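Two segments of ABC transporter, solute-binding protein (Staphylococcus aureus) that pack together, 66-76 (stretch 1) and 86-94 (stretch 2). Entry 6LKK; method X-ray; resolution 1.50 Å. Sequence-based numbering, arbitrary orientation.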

ATOM      1  N   HIS A  66       6.739  -2.808 -16.521  1.00 34.88           N
ATOM      2  CA  HIS A  66       7.899  -2.518 -17.361  1.00 34.26           C
ATOM      3  C   HIS A  66       9.163  -2.841 -16.569  1.00 33.59           C
ATOM      4  O   HIS A  66       9.857  -1.932 -16.090  1.00 34.01           O
ATOM      5  CB  HIS A  66       7.900  -1.062 -17.821  1.00 34.78           C
ATOM      6  CG  HIS A  66       6.601  -0.619 -18.418  1.00 39.04           C
ATOM      7  ND1 HIS A  66       6.161  -1.054 -19.651  1.00 40.98           N
ATOM      8  CD2 HIS A  66       5.647   0.221 -17.953  1.00 41.28           C
ATOM      9  CE1 HIS A  66       4.992  -0.501 -19.917  1.00 42.07           C
ATOM     10  NE2 HIS A  66       4.656   0.276 -18.903  1.00 46.07           N
ATOM     11  N   PRO A  67       9.490  -4.126 -16.413  1.00 34.95           N
ATOM     12  CA  PRO A  67      10.718  -4.481 -15.679  1.00 36.46           C
ATOM     13  C   PRO A  67      11.978  -3.883 -16.274  1.00 35.25           C
ATOM     14  O   PRO A  67      12.970  -3.722 -15.551  1.00 34.60           O
ATOM     15  CB  PRO A  67      10.739  -6.017 -15.745  1.00 37.85           C
ATOM     16  CG  PRO A  67       9.767  -6.391 -16.822  1.00 39.94           C
ATOM     17  CD  PRO A  67       8.735  -5.314 -16.840  1.00 37.79           C
ATOM     18  N   GLU A  68      11.979  -3.546 -17.567  1.00 35.99           N
ATOM     19  CA  GLU A  68      13.152  -2.932 -18.179  1.00 35.78           C
ATOM     20  C   GLU A  68      13.494  -1.586 -17.553  1.00 33.62           C
ATOM     21  O   GLU A  68      14.612  -1.094 -17.738  1.00 32.08           O
ATOM     22  CB  GLU A  68      12.935  -2.763 -19.686  1.00 39.98           C
ATOM     23  CG  GLU A  68      11.727  -1.906 -20.070  1.00 42.98           C
ATOM     24  CD  GLU A  68      10.459  -2.720 -20.267  1.00 45.82           C
ATOM     25  OE1 GLU A  68      10.357  -3.823 -19.690  1.00 41.86           O
ATOM     26  OE2 GLU A  68       9.565  -2.255 -21.005  1.00 48.47           O
ATOM     27  N   ASP A  69      12.559  -0.978 -16.824  1.00 30.15           N
ATOM     28  CA  ASP A  69      12.798   0.306 -16.180  1.00 28.69           C
ATOM     29  C   ASP A  69      13.497   0.179 -14.834  1.00 22.54           C
ATOM     30  O   ASP A  69      13.696   1.198 -14.164  1.00 25.01           O
ATOM     31  CB  ASP A  69      11.475   1.051 -15.993  1.00 28.56           C
ATOM     32  CG  ASP A  69      10.852   1.468 -17.309  1.00 34.75           C
ATOM     33  OD1 ASP A  69      11.587   1.564 -18.314  1.00 34.71           O
ATOM     34  OD2 ASP A  69       9.627   1.706 -17.335  1.00 31.59           O
ATOM     35  N   PHE A  70      13.878  -1.028 -14.427  1.00 24.64           N
ATOM     36  CA  PHE A  70      14.459  -1.255 -13.114  1.00 23.63           C
ATOM     37  C   PHE A  70      15.687  -2.143 -13.238  1.00 26.96           C
ATOM     38  O   PHE A  70      15.899  -2.814 -14.252  1.00 28.05           O
ATOM     39  CB  PHE A  70      13.434  -1.885 -12.163  1.00 24.67           C
ATOM     40  CG  PHE A  70      12.239  -1.015 -11.912  1.00 21.06           C
ATOM     41  CD1 PHE A  70      11.146  -1.051 -12.761  1.00 25.03           C
ATOM     42  CD2 PHE A  70      12.217  -0.146 -10.837  1.00 21.09           C
ATOM     43  CE1 PHE A  70      10.050  -0.239 -12.537  1.00 20.63           C
ATOM     44  CE2 PHE A  70      11.125   0.667 -10.608  1.00 25.83           C
ATOM     45  CZ  PHE A  70      10.042   0.619 -11.457  1.00 25.23           C
ATOM     46  N   VAL A  71      16.495  -2.131 -12.189  1.00 24.62           N
ATOM     47  CA  VAL A  71      17.746  -2.884 -12.131  1.00 24.67           C
ATOM     48  C   VAL A  71      17.520  -4.130 -11.294  1.00 28.33           C
ATOM     49  O   VAL A  71      16.945  -4.023 -10.193  1.00 25.71           O
ATOM     50  CB  VAL A  71      18.887  -2.032 -11.546  1.00 24.65           C
ATOM     51  CG1 VAL A  71      20.178  -2.842 -11.459  1.00 28.96           C
ATOM     52  CG2 VAL A  71      19.095  -0.773 -12.376  1.00 29.88           C
ATOM     53  N   PRO A  72      17.934  -5.316 -11.740  1.00 21.40           N
ATOM     54  CA  PRO A  72      17.799  -6.515 -10.902  1.00 22.83           C
ATOM     55  C   PRO A  72      18.664  -6.393  -9.656  1.00 23.59           C
ATOM     56  O   PRO A  72      19.894  -6.360  -9.741  1.00 25.92           O
ATOM     57  CB  PRO A  72      18.273  -7.654 -11.812  1.00 25.16           C
ATOM     58  CG  PRO A  72      18.245  -7.099 -13.192  1.00 29.33           C
ATOM     59  CD  PRO A  72      18.525  -5.642 -13.054  1.00 24.31           C
ATOM     60  N   TYR A  73      18.015  -6.325  -8.497  1.00 20.71           N
ATOM     61  CA  TYR A  73      18.727  -6.159  -7.239  1.00 20.11           C
ATOM     62  C   TYR A  73      17.812  -6.459  -6.064  1.00 21.12           C
ATOM     63  O   TYR A  73      16.660  -6.015  -6.034  1.00 20.57           O
ATOM     64  CB  TYR A  73      19.281  -4.739  -7.118  1.00 20.81           C
ATOM     65  CG  TYR A  73      20.047  -4.491  -5.840  1.00 20.88           C
ATOM     66  CD1 TYR A  73      21.357  -4.929  -5.698  1.00 23.02           C
ATOM     67  CD2 TYR A  73      19.463  -3.819  -4.775  1.00 21.49           C
ATOM     68  CE1 TYR A  73      22.063  -4.704  -4.534  1.00 21.73           C
ATOM     69  CE2 TYR A  73      20.163  -3.588  -3.604  1.00 18.75           C
ATOM     70  CZ  TYR A  73      21.465  -4.033  -3.491  1.00 18.74           C
ATOM     71  OH  TYR A  73      22.176  -3.811  -2.333  1.00 18.95           O
ATOM     72  N   GLN A  74      18.313  -7.226  -5.103  1.00 18.25           N
ATOM     73  CA  GLN A  74      17.659  -7.390  -3.817  1.00 17.82           C
ATOM     74  C   GLN A  74      18.697  -7.204  -2.724  1.00 20.05           C
ATOM     75  O   GLN A  74      19.829  -7.681  -2.847  1.00 19.65           O
ATOM     76  CB  GLN A  74      16.997  -8.760  -3.677  1.00 19.41           C
ATOM     77  CG  GLN A  74      15.812  -8.970  -4.595  1.00 18.44           C
ATOM     78  CD  GLN A  74      15.094 -10.276  -4.318  1.00 20.32           C
ATOM     79  OE1 GLN A  74      15.546 -11.084  -3.505  1.00 27.05           O
ATOM     80  NE2 GLN A  74      13.968 -10.487  -4.987  1.00 23.10           N
ATOM     81  N   ASP A  75      18.309  -6.500  -1.665  1.00 18.56           N
ATOM     82  CA  ASP A  75      19.205  -6.303  -0.538  1.00 16.06           C
ATOM     83  C   ASP A  75      19.555  -7.645   0.093  1.00 18.32           C
ATOM     84  O   ASP A  75      18.741  -8.570   0.132  1.00 19.44           O
ATOM     85  CB  ASP A  75      18.558  -5.386   0.499  1.00 16.29           C
ATOM     86  CG  ASP A  75      19.529  -4.947   1.573  1.00 20.62           C
ATOM     87  OD1 ASP A  75      20.274  -3.971   1.339  1.00 21.53           O
ATOM     88  OD2 ASP A  75      19.560  -5.587   2.646  1.00 20.52           O
ATOM     89  N   THR A  76      20.788  -7.746   0.593  1.00 17.56           N
ATOM     90  CA  THR A  76      21.225  -8.989   1.222  1.00 20.85           C
ATOM     91  C   THR A  76      20.329  -9.375   2.393  1.00 19.56           C
ATOM     92  O   THR A  76      20.169 -10.566   2.683  1.00 21.89           O
ATOM     93  CB  THR A  76      22.675  -8.859   1.687  1.00 19.61           C
ATOM     94  OG1 THR A  76      23.506  -8.508   0.574  1.00 22.37           O
ATOM     95  CG2 THR A  76      23.173 -10.169   2.293  1.00 22.12           C
ATOM     96  N   ARG A  86       8.819 -12.792   1.350  1.00 20.16           N
ATOM     97  CA  ARG A  86       9.977 -12.391   0.565  1.00 21.93           C
ATOM     98  C   ARG A  86       9.601 -12.245  -0.902  1.00 22.63           C
ATOM     99  O   ARG A  86       8.844 -13.051  -1.453  1.00 24.12           O
ATOM    100  CB  ARG A  86      11.101 -13.410   0.723  1.00 22.39           C
ATOM    101  CG  ARG A  86      11.661 -13.453   2.121  1.00 24.04           C
ATOM    102  CD  ARG A  86      12.624 -14.598   2.311  1.00 30.37           C
ATOM    103  NE  ARG A  86      12.993 -14.741   3.713  1.00 30.22           N
ATOM    104  CZ  ARG A  86      14.019 -15.461   4.149  1.00 29.28           C
ATOM    105  NH1 ARG A  86      14.795 -16.109   3.290  1.00 34.90           N
ATOM    106  NH2 ARG A  86      14.273 -15.529   5.448  1.00 32.30           N
ATOM    107  N   SER A  87      10.132 -11.205  -1.535  1.00 19.37           N
ATOM    108  CA  SER A  87       9.836 -10.951  -2.936  1.00 21.40           C
ATOM    109  C   SER A  87      10.314 -12.107  -3.803  1.00 21.37           C
ATOM    110  O   SER A  87      11.433 -12.600  -3.639  1.00 23.14           O
ATOM    111  CB  SER A  87      10.507  -9.655  -3.386  1.00 21.21           C
ATOM    112  OG  SER A  87      10.441  -9.516  -4.793  1.00 22.49           O
ATOM    113  N   ASN A  88       9.455 -12.541  -4.726  1.00 26.41           N
ATOM    114  CA  ASN A  88       9.836 -13.468  -5.782  1.00 30.63           C
ATOM    115  C   ASN A  88      10.162 -12.738  -7.079  1.00 28.49           C
ATOM    116  O   ASN A  88      10.192 -13.357  -8.149  1.00 29.22           O
ATOM    117  CB  ASN A  88       8.729 -14.499  -6.009  1.00 33.73           C
ATOM    118  CG  ASN A  88       7.483 -13.899  -6.641  1.00 39.79           C
ATOM    119  OD1 ASN A  88       7.347 -12.680  -6.749  1.00 42.43           O
ATOM    120  ND2 ASN A  88       6.561 -14.762  -7.054  1.00 41.86           N
ATOM    121  N   ASN A  89      10.411 -11.434  -6.994  1.00 23.06           N
ATOM    122  CA  ASN A  89      10.667 -10.574  -8.142  1.00 20.64           C
ATOM    123  C   ASN A  89      12.086 -10.042  -8.011  1.00 24.03           C
ATOM    124  O   ASN A  89      12.405  -9.359  -7.031  1.00 21.55           O
ATOM    125  CB  ASN A  89       9.644  -9.434  -8.187  1.00 22.55           C
ATOM    126  CG  ASN A  89       9.781  -8.560  -9.416  1.00 23.09           C
ATOM    127  OD1 ASN A  89      10.883  -8.183  -9.811  1.00 23.70           O
ATOM    128  ND2 ASN A  89       8.648  -8.215 -10.019  1.00 25.60           N
ATOM    129  N   LYS A  90      12.938 -10.358  -8.989  1.00 21.99           N
ATOM    130  CA  LYS A  90      14.359 -10.051  -8.869  1.00 23.04           C
ATOM    131  C   LYS A  90      14.649  -8.556  -8.847  1.00 20.14           C
ATOM    132  O   LYS A  90      15.785  -8.171  -8.549  1.00 21.62           O
ATOM    133  CB  LYS A  90      15.143 -10.715 -10.007  1.00 24.71           C
ATOM    134  CG  LYS A  90      14.823 -10.203 -11.404  1.00 24.70           C
ATOM    135  CD  LYS A  90      15.709 -10.883 -12.444  1.00 26.83           C
ATOM    136  CE  LYS A  90      15.409 -10.398 -13.854  1.00 42.05           C
ATOM    137  NZ  LYS A  90      14.058 -10.816 -14.317  1.00 60.28           N
ATOM    138  N   TYR A  91      13.663  -7.710  -9.148  1.00 19.48           N
ATOM    139  CA  TYR A  91      13.841  -6.266  -9.107  1.00 20.22           C
ATOM    140  C   TYR A  91      13.406  -5.645  -7.788  1.00 18.94           C
ATOM    141  O   TYR A  91      13.634  -4.446  -7.585  1.00 20.69           O
ATOM    142  CB  TYR A  91      13.050  -5.600 -10.241  1.00 21.81           C
ATOM    143  CG  TYR A  91      13.419  -6.080 -11.623  1.00 23.10           C
ATOM    144  CD1 TYR A  91      14.444  -5.476 -12.338  1.00 28.47           C
ATOM    145  CD2 TYR A  91      12.737  -7.130 -12.219  1.00 27.08           C
ATOM    146  CE1 TYR A  91      14.784  -5.910 -13.604  1.00 24.97           C
ATOM    147  CE2 TYR A  91      13.069  -7.572 -13.485  1.00 25.81           C
ATOM    148  CZ  TYR A  91      14.092  -6.957 -14.171  1.00 29.54           C
ATOM    149  OH  TYR A  91      14.425  -7.392 -15.433  1.00 35.35           O
ATOM    150  N   VAL A  92      12.796  -6.415  -6.892  1.00 19.00           N
ATOM    151  CA  VAL A  92      12.077  -5.862  -5.751  1.00 19.53           C
ATOM    152  C   VAL A  92      12.567  -6.513  -4.465  1.00 18.06           C
ATOM    153  O   VAL A  92      12.668  -7.743  -4.381  1.00 18.27           O
ATOM    154  CB  VAL A  92      10.555  -6.053  -5.900  1.00 17.92           C
ATOM    155  CG1 VAL A  92       9.818  -5.492  -4.691  1.00 20.53           C
ATOM    156  CG2 VAL A  92      10.063  -5.389  -7.178  1.00 18.68           C
ATOM    157  N   THR A  93      12.859  -5.682  -3.466  1.00 18.61           N
ATOM    158  CA  THR A  93      13.074  -6.118  -2.094  1.00 17.59           C
ATOM    159  C   THR A  93      11.826  -5.789  -1.287  1.00 16.43           C
ATOM    160  O   THR A  93      11.340  -4.656  -1.327  1.00 17.77           O
ATOM    161  CB  THR A  93      14.289  -5.417  -1.477  1.00 18.03           C
ATOM    162  OG1 THR A  93      15.458  -5.685  -2.259  1.00 18.09           O
ATOM    163  CG2 THR A  93      14.523  -5.879  -0.039  1.00 17.45           C
ATOM    164  N   SER A  94      11.305  -6.772  -0.560  1.00 15.44           N
ATOM    165  CA  SER A  94      10.157  -6.506   0.297  1.00 17.69           C
ATOM    166  C   SER A  94      10.545  -5.527   1.398  1.00 16.95           C
ATOM    167  O   SER A  94      11.666  -5.561   1.914  1.00 16.17           O
ATOM    168  CB  SER A  94       9.625  -7.806   0.893  1.00 17.84           C
ATOM    169  OG  SER A  94       9.101  -8.637  -0.130  1.00 17.93           O
TER
HETATM  170  O   HOH W   1      15.997  -3.179  -7.823  1.00 22.73           O
HETATM  171  O   HOH W   2      15.543  -3.950  -4.436  1.00 19.23           O
HETATM  172  O   HOH W   3      13.351 -11.727  -1.727  1.00 24.18           O

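Three residues account for half of the contact, which buries 530 Å² counted over both sides: Tyr-91 (125 Å²), Gln-74 (83 Å²) and Thr-93 (57 Å²). The backbones run closest where Pro-72 faces Tyr-91, with CA atoms 4.4 Å apart, and where Gln-74 faces Thr-93, at 5.1 Å.

Tyr-91 supplies the apolar part. Its CA-to-CB bond points sideways, but with chi1 at -58° (m) and chi2 at -88° the end of the side chain comes nearer stretch 1. Pro-67 lies over one face of the ring, its CB 3.6 Å from Tyr-91 CE2. Phe-70 CB is 3.7 Å from Tyr-91 CD1, and Pro-72 CG is 3.7 Å from Tyr-91 CE1. A broad, flat aromatic suits this position because it meets compact proline rings and the first carbon of Phe-70 at van der Waals distance; the end of the phenylalanine side chain leads away. Tyr-91 sits within a type I turn from Asn-89 to Val-92, closed by the hydrogen bond from Val-92 N to Asn-89 O (3.0 Å), and Tyr-91 N donates to Asn-89 OD1 at 2.9 Å, so the backbone that carries the ring is itself tied down.

Gln-74 provides the long polar reach. With chi1 m and chi2 t, its extended side chain places NE2 2.8 Å from Asn-89 O, a hydrogen bond with an angle of 148° at the hydrogen. The same NE2 is 3.1 Å from Val-92 O. The other end of the amide is served by water 3, which donates to Gln-74 OE1 (2.9 Å) and to Ser-87 O (2.8 Å). An amide is apt here, since its nitrogen can donate to a backbone carbonyl while its oxygen accepts from the water.

Thr-93 is buried and uses its hydroxyl as a junction. Asp-75 N donates to Thr-93 OG1 at 3.0 Å and 158°, the straightest of the three direct hydrogen bonds across the interface. OG1 in turn donates to water 2 (2.8 Å), and that water donates to Tyr-73 O, also at 2.8 Å. A hydroxyl that both accepts and donates thus links two backbone sites of stretch 1, while the methyl of Thr-93, CG2, lies 4.1 Å from Asp-75 CB.

Between these anchors, Tyr-73 N donates to Lys-90 O at 2.9 Å, but the 128° angle makes this bond weak. Pro-72 CA adds a CA-H...O contact to the same oxygen, Lys-90 O, at 3.5 Å.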